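Local structure of streptomycin 3''-adenylyltransferase (Enterococcus faecalis, 6SXJ) at residues Q11-V15 / D46-L50; F33-E38 / Q136-K142. The protein inactivates the antibiotic spectinomycin by transferring an adenylyl group from ATP to its 9-hydroxyl, giving bacteria resistance to spectinomycin but not to streptomycin. All blocks are in the same frame, centred on the assembly; numbering follows the deposited sequence.

How the contacts relate
The two contacts lie on different sides of the central mixed sheet: contact 1 layers a helix on its face, contact 2 joins the turn after strand 27-33 to the end of a helix leading into edge strand 142-144. Contact 1 is buried and largely apolar: helix 8-23 covers the face of strand 47-53 that carries Leu-47 and Phe-49. Contact 2 is only partly buried, with an amide-carboxylate bond and a water beside its apolar patch. The two meet where strands 27-33 and 47-53 run side by side: Phe-33 N probably donates to Asp-48 O, and the Phe-33 ring packs on the backbone of Phe-49 and Leu-50. Leu-50, turned from helix 8-23, packs on Ala-137 of contact 2.

Contact 1: Q11-V15 / D46-L50; sequences QINKV and DLDFL
Residues 11-15 and 46-50 form a buried, largely apolar helix-on-sheet contact, in which Ile-12, Val-15 and the aliphatic part of Gln-11 on helix 8-23 press on Leu-47 and Phe-49 of strand 47-53. The two short axes run nearly parallel, 22° apart, and approach to 10.6 Å, the spacing of a helix layered on a sheet face. Phe-49 offers a ring face and an edge. Val-15 CG1 stands over the centre of its ring, 3.8 Å from the centroid and 7° off the normal, a CH-pi contact. With CG1 anti to the backbone N (chi1 171°), Val-15 sets this methyl over the ring, while CG2 sits on the same side, displaced past the CE1-CZ edge, 4.1 Å from Phe-49 CE1. Ile-12 reaches the same ring differently: its CG2 lies near the ring plane at the edge, 4.2 Å from Phe-49 CE2. The other branch of Ile-12 crosses Leu-47 at about a right angle, with CG1 3.8 Å from Leu-47 CD2. Leu-47 is thus gripped on both methyls, since its CD1 meets Gln-11 CB at 3.7 Å. The amide of Gln-11 brushes Leu-47 CD1, but its bonds go to other parts of the chain: OE1 accepts from Arg-83 N and NE2 donates to Ile-72 O, so both polar atoms of this buried amide are satisfied. Met-32 and Ile-85, from the strands flanking 47-53, extend the apolar layer. The strand alternates in the usual way, turning Asp-48 and Leu-50 to the opposite face. Asp-46 and Asp-48 match the D-x-D signature of the superfamily, whose carboxylates bind magnesium in relatives. The packing is characteristic of the nucleotidyltransferase fold of the DNA polymerase beta superfamily, with a helix backing the strand at whose start this probable acidic pair lies.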
loop_
_atom_site.group_PDB
_atom_site.type_symbol
_atom_site.label_atom_id
_atom_site.label_comp_id
_atom_site.label_asym_id
_atom_site.label_seq_id
_atom_site.Cartn_x
_atom_site.Cartn_y
_atom_site.Cartn_z
ATOM N N GLN A 11 7.766 13.587 10.994
ATOM C CA GLN A 11 7.574 12.186 10.617
ATOM C C GLN A 11 8.425 11.843 9.405
ATOM O O GLN A 11 9.265 10.938 9.448
ATOM C CB GLN A 11 6.100 11.910 10.314
ATOM C CG GLN A 11 5.238 11.675 11.539
ATOM C CD GLN A 11 4.022 10.860 11.232
ATOM O OE1 GLN A 11 3.001 11.401 10.796
ATOM N NE2 GLN A 11 4.111 9.526 11.457
ATOM N N ILE A 12 8.255 12.609 8.321
ATOM C CA ILE A 12 9.003 12.338 7.098
ATOM C C ILE A 12 10.493 12.521 7.327
ATOM O O ILE A 12 11.313 11.731 6.839
ATOM C CB ILE A 12 8.501 13.224 5.952
ATOM C CG1 ILE A 12 7.014 12.987 5.726
ATOM C CG2 ILE A 12 9.282 12.939 4.685
ATOM C CD1 ILE A 12 6.432 13.841 4.626
ATOM N N ASN A 13 10.873 13.554 8.074
ATOM C CA ASN A 13 12.291 13.855 8.230
ATOM C C ASN A 13 13.001 12.790 9.054
ATOM O O ASN A 13 14.139 12.420 8.746
ATOM C CB ASN A 13 12.465 15.225 8.874
ATOM C CG ASN A 13 13.803 15.839 8.559
ATOM O OD1 ASN A 13 14.656 15.973 9.437
ATOM N ND2 ASN A 13 14.004 16.207 7.293
ATOM N N LYS A 14 12.357 12.298 10.114
ATOM C CA LYS A 14 12.955 11.230 10.909
ATOM C C LYS A 14 13.124 9.956 10.085
ATOM O O LYS A 14 14.118 9.242 10.237
ATOM C CB LYS A 14 12.102 10.955 12.148
ATOM C CG LYS A 14 12.683 11.513 13.439
ATOM C CD LYS A 14 11.609 12.067 14.357
ATOM C CE LYS A 14 12.184 12.869 15.517
ATOM N NZ LYS A 14 13.147 12.041 16.352
ATOM N N VAL A 15 12.173 9.666 9.195
ATOM C CA VAL A 15 12.307 8.488 8.338
ATOM C C VAL A 15 13.527 8.625 7.437
ATOM O O VAL A 15 14.288 7.667 7.250
ATOM C CB VAL A 15 11.024 8.267 7.512
ATOM C CG1 VAL A 15 11.253 7.178 6.448
ATOM C CG2 VAL A 15 9.854 7.894 8.425
ATOM N N ASP A 46 -1.830 8.271 4.596
ATOM C CA ASP A 46 -0.641 7.553 5.007
ATOM C C ASP A 46 0.606 8.180 4.388
ATOM O O ASP A 46 0.559 8.811 3.330
ATOM C CB ASP A 46 -0.692 6.090 4.569
ATOM C CG ASP A 46 -1.773 5.289 5.270
ATOM O OD1 ASP A 46 -2.454 5.828 6.166
ATOM O OD2 ASP A 46 -1.925 4.104 4.912
ATOM N N LEU A 47 1.738 7.953 5.049
ATOM C CA LEU A 47 3.057 8.229 4.496
ATOM C C LEU A 47 3.627 6.929 3.933
ATOM O O LEU A 47 4.025 6.041 4.694
ATOM C CB LEU A 47 3.977 8.798 5.572
ATOM C CG LEU A 47 3.645 10.162 6.189
ATOM C CD1 LEU A 47 4.629 10.444 7.309
ATOM C CD2 LEU A 47 3.704 11.226 5.112
ATOM N N ASP A 48 3.698 6.836 2.605
ATOM C CA ASP A 48 4.125 5.632 1.902
ATOM C C ASP A 48 5.517 5.857 1.330
ATOM O O ASP A 48 5.713 6.752 0.501
ATOM C CB ASP A 48 3.150 5.277 0.780
ATOM C CG ASP A 48 1.751 4.967 1.285
ATOM O OD1 ASP A 48 1.582 3.920 1.945
ATOM O OD2 ASP A 48 0.817 5.758 1.008
ATOM N N PHE A 49 6.470 5.022 1.739
ATOM C CA PHE A 49 7.855 5.160 1.315
ATOM C C PHE A 49 8.288 3.940 0.516
ATOM O O PHE A 49 8.058 2.799 0.938
ATOM C CB PHE A 49 8.786 5.332 2.516
ATOM C CG PHE A 49 8.541 6.573 3.305
ATOM C CD1 PHE A 49 7.675 6.570 4.384
ATOM C CD2 PHE A 49 9.205 7.742 2.991
ATOM C CE1 PHE A 49 7.475 7.697 5.129
ATOM C CE2 PHE A 49 8.993 8.877 3.719
ATOM C CZ PHE A 49 8.123 8.863 4.790
ATOM N N LEU A 50 8.937 4.188 -0.620
ATOM C CA LEU A 50 9.670 3.169 -1.359
ATOM C C LEU A 50 11.155 3.481 -1.252
ATOM O O LEU A 50 11.581 4.609 -1.543
ATOM C CB LEU A 50 9.246 3.119 -2.826
ATOM C CG LEU A 50 9.850 1.987 -3.657
ATOM C CD1 LEU A 50 9.268 0.664 -3.231
ATOM C CD2 LEU A 50 9.586 2.234 -5.123
#

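Contact 2: F33-E38 / Q136-K142; sequences FGSGVE and QAKRKNK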
loop_
_atom_site.group_PDB
_atom_site.type_symbol
_atom_site.label_atom_id
_atom_site.label_comp_id
_atom_site.label_asym_id
_atom_site.label_seq_id
_atom_site.Cartn_x
_atom_site.Cartn_y
_atom_site.Cartn_z
ATOM N N PHE A 33 5.327 7.894 -2.288
ATOM C CA PHE A 33 4.344 7.686 -3.342
ATOM C C PHE A 33 2.967 7.536 -2.708
ATOM O O PHE A 33 2.808 7.631 -1.486
ATOM C CB PHE A 33 4.702 6.459 -4.185
ATOM C CG PHE A 33 4.609 5.159 -3.429
ATOM C CD1 PHE A 33 5.634 4.757 -2.589
ATOM C CD2 PHE A 33 3.502 4.341 -3.563
ATOM C CE1 PHE A 33 5.561 3.570 -1.896
ATOM C CE2 PHE A 33 3.418 3.133 -2.867
ATOM C CZ PHE A 33 4.451 2.749 -2.035
ATOM N N GLY A 34 1.963 7.329 -3.547
ATOM C CA GLY A 34 0.637 7.028 -3.056
ATOM C C GLY A 34 -0.250 8.249 -2.926
ATOM O O GLY A 34 0.017 9.331 -3.460
ATOM N N SER A 35 -1.340 8.055 -2.176
ATOM C CA SER A 35 -2.375 9.079 -2.070
ATOM C C SER A 35 -1.794 10.433 -1.683
ATOM O O SER A 35 -2.267 11.474 -2.152
ATOM C CB SER A 35 -3.434 8.650 -1.051
ATOM O OG SER A 35 -2.876 8.556 0.250
ATOM N N GLY A 36 -0.771 10.441 -0.825
ATOM C CA GLY A 36 -0.211 11.704 -0.375
ATOM C C GLY A 36 0.496 12.473 -1.472
ATOM O O GLY A 36 0.507 13.707 -1.460
ATOM N N VAL A 37 1.100 11.766 -2.418
ATOM C CA VAL A 37 1.792 12.401 -3.532
ATOM C C VAL A 37 0.854 12.608 -4.711
ATOM O O VAL A 37 0.932 13.623 -5.405
ATOM C CB VAL A 37 3.015 11.549 -3.938
ATOM C CG1 VAL A 37 3.752 12.190 -5.094
ATOM C CG2 VAL A 37 3.952 11.345 -2.754
ATOM N N GLU A 38 -0.046 11.658 -4.954
ATOM C CA GLU A 38 -0.888 11.723 -6.141
ATOM C C GLU A 38 -2.096 12.626 -5.945
ATOM O O GLU A 38 -2.560 13.247 -6.905
ATOM C CB GLU A 38 -1.361 10.319 -6.529
ATOM C CG GLU A 38 -0.298 9.460 -7.194
ATOM C CD GLU A 38 -0.689 7.993 -7.267
ATOM O OE1 GLU A 38 0.012 7.224 -7.963
ATOM O OE2 GLU A 38 -1.695 7.610 -6.626
ATOM N N GLN A 136 2.571 2.136 -9.574
ATOM C CA GLN A 136 2.094 3.411 -9.052
ATOM C C GLN A 136 3.255 4.370 -8.820
ATOM O O GLN A 136 3.268 5.490 -9.337
ATOM C CB GLN A 136 1.321 3.169 -7.755
ATOM C CG GLN A 136 0.768 4.411 -7.093
ATOM C CD GLN A 136 -0.204 4.086 -5.969
ATOM O OE1 GLN A 136 -0.183 2.993 -5.412
ATOM N NE2 GLN A 136 -1.062 5.041 -5.635
ATOM N N ALA A 137 4.246 3.937 -8.037
ATOM C CA ALA A 137 5.371 4.805 -7.710
ATOM C C ALA A 137 6.106 5.264 -8.964
ATOM O O ALA A 137 6.486 6.435 -9.074
ATOM C CB ALA A 137 6.329 4.078 -6.766
ATOM N N LYS A 138 6.320 4.353 -9.917
ATOM C CA LYS A 138 7.073 4.698 -11.118
ATOM C C LYS A 138 6.402 5.819 -11.900
ATOM O O LYS A 138 7.088 6.630 -12.533
ATOM C CB LYS A 138 7.243 3.460 -12.001
ATOM C CG LYS A 138 8.294 3.606 -13.089
ATOM C CD LYS A 138 8.861 2.254 -13.520
ATOM C CE LYS A 138 9.793 2.397 -14.721
ATOM N NZ LYS A 138 9.041 2.555 -16.001
ATOM N N ARG A 139 5.071 5.897 -11.858
ATOM C CA ARG A 139 4.372 6.922 -12.625
ATOM C C ARG A 139 4.327 8.257 -11.895
ATOM O O ARG A 139 4.353 9.309 -12.544
ATOM C CB ARG A 139 2.949 6.467 -12.949
ATOM C CG ARG A 139 2.872 5.373 -14.012
ATOM C CD ARG A 139 1.506 4.693 -14.026
ATOM N NE ARG A 139 0.439 5.594 -14.462
ATOM C CZ ARG A 139 -0.542 6.038 -13.679
ATOM N NH1 ARG A 139 -0.604 5.668 -12.407
ATOM N NH2 ARG A 139 -1.466 6.855 -14.171
ATOM N N LYS A 140 4.236 8.247 -10.568
ATOM C CA LYS A 140 4.285 9.492 -9.808
ATOM C C LYS A 140 4.872 9.218 -8.435
ATOM O O LYS A 140 4.314 8.435 -7.658
ATOM C CB LYS A 140 2.900 10.129 -9.677
ATOM C CG LYS A 140 2.904 11.423 -8.863
ATOM C CD LYS A 140 2.006 12.491 -9.466
ATOM C CE LYS A 140 2.375 13.882 -8.950
ATOM N NZ LYS A 140 3.609 14.430 -9.595
ATOM N N ASN A 141 5.988 9.880 -8.140
ATOM C CA ASN A 141 6.659 9.750 -6.861
ATOM C C ASN A 141 7.323 11.073 -6.519
ATOM O O ASN A 141 7.456 11.965 -7.364
ATOM C CB ASN A 141 7.699 8.629 -6.898
ATOM C CG ASN A 141 8.853 8.943 -7.834
ATOM O OD1 ASN A 141 9.765 9.679 -7.476
ATOM N ND2 ASN A 141 8.812 8.393 -9.037
ATOM N N LYS A 142 7.771 11.186 -5.269
ATOM C CA LYS A 142 8.591 12.308 -4.822
ATOM C C LYS A 142 9.914 11.762 -4.310
ATOM O O LYS A 142 9.940 11.006 -3.333
ATOM C CB LYS A 142 7.886 13.116 -3.731
ATOM C CG LYS A 142 8.741 14.223 -3.115
ATOM C CD LYS A 142 7.892 15.445 -2.758
ATOM C CE LYS A 142 8.684 16.490 -1.975
ATOM N NZ LYS A 142 9.873 16.981 -2.730
HETATM O O HOH W 1 2.368 7.216 -6.555
#
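The turn that carries the Gly-Ser signature of nucleotidyltransferases, leading from Phe-33 into helix 35-38, packs here against the C-terminal end of helix 130-139 and the link to strand 142-144. Gly-34 is the N-cap residue, its O taking the backbone N-H of both Val-37 and Glu-38. From the last turn of the opposing helix, the extended Gln-136 side chain, with CG anti to the backbone N (chi1 180°), carries its amide to the Glu-38 carboxylate. NE2 donates to Glu-38 OE2 at 2.8 Å; OE2 lies in the amide plane, but the nitrogen approaches from above the carboxylate plane, 36° out of it. A second bond, from NE2 to Glu-38 OE1, is weak. Water 1 accepts from Gly-34 N at 3.0 Å. Apolar contacts lie alongside: Ala-137 CB lies 3.9 Å from Phe-33 CB, and Val-37 CG1 is 3.9 Å from Lys-140 CG. Asn-141 ND2 bonds back to Ala-137 O at 3.0 Å, tying the link to the helix end. Between the segments, the stronger bond joins a neutral amide to a carboxylate, orienting Glu-38 but leaving its charge, which Arg-139 NH1, 4.7 Å from Glu-38 OE1 and not in contact, may temper.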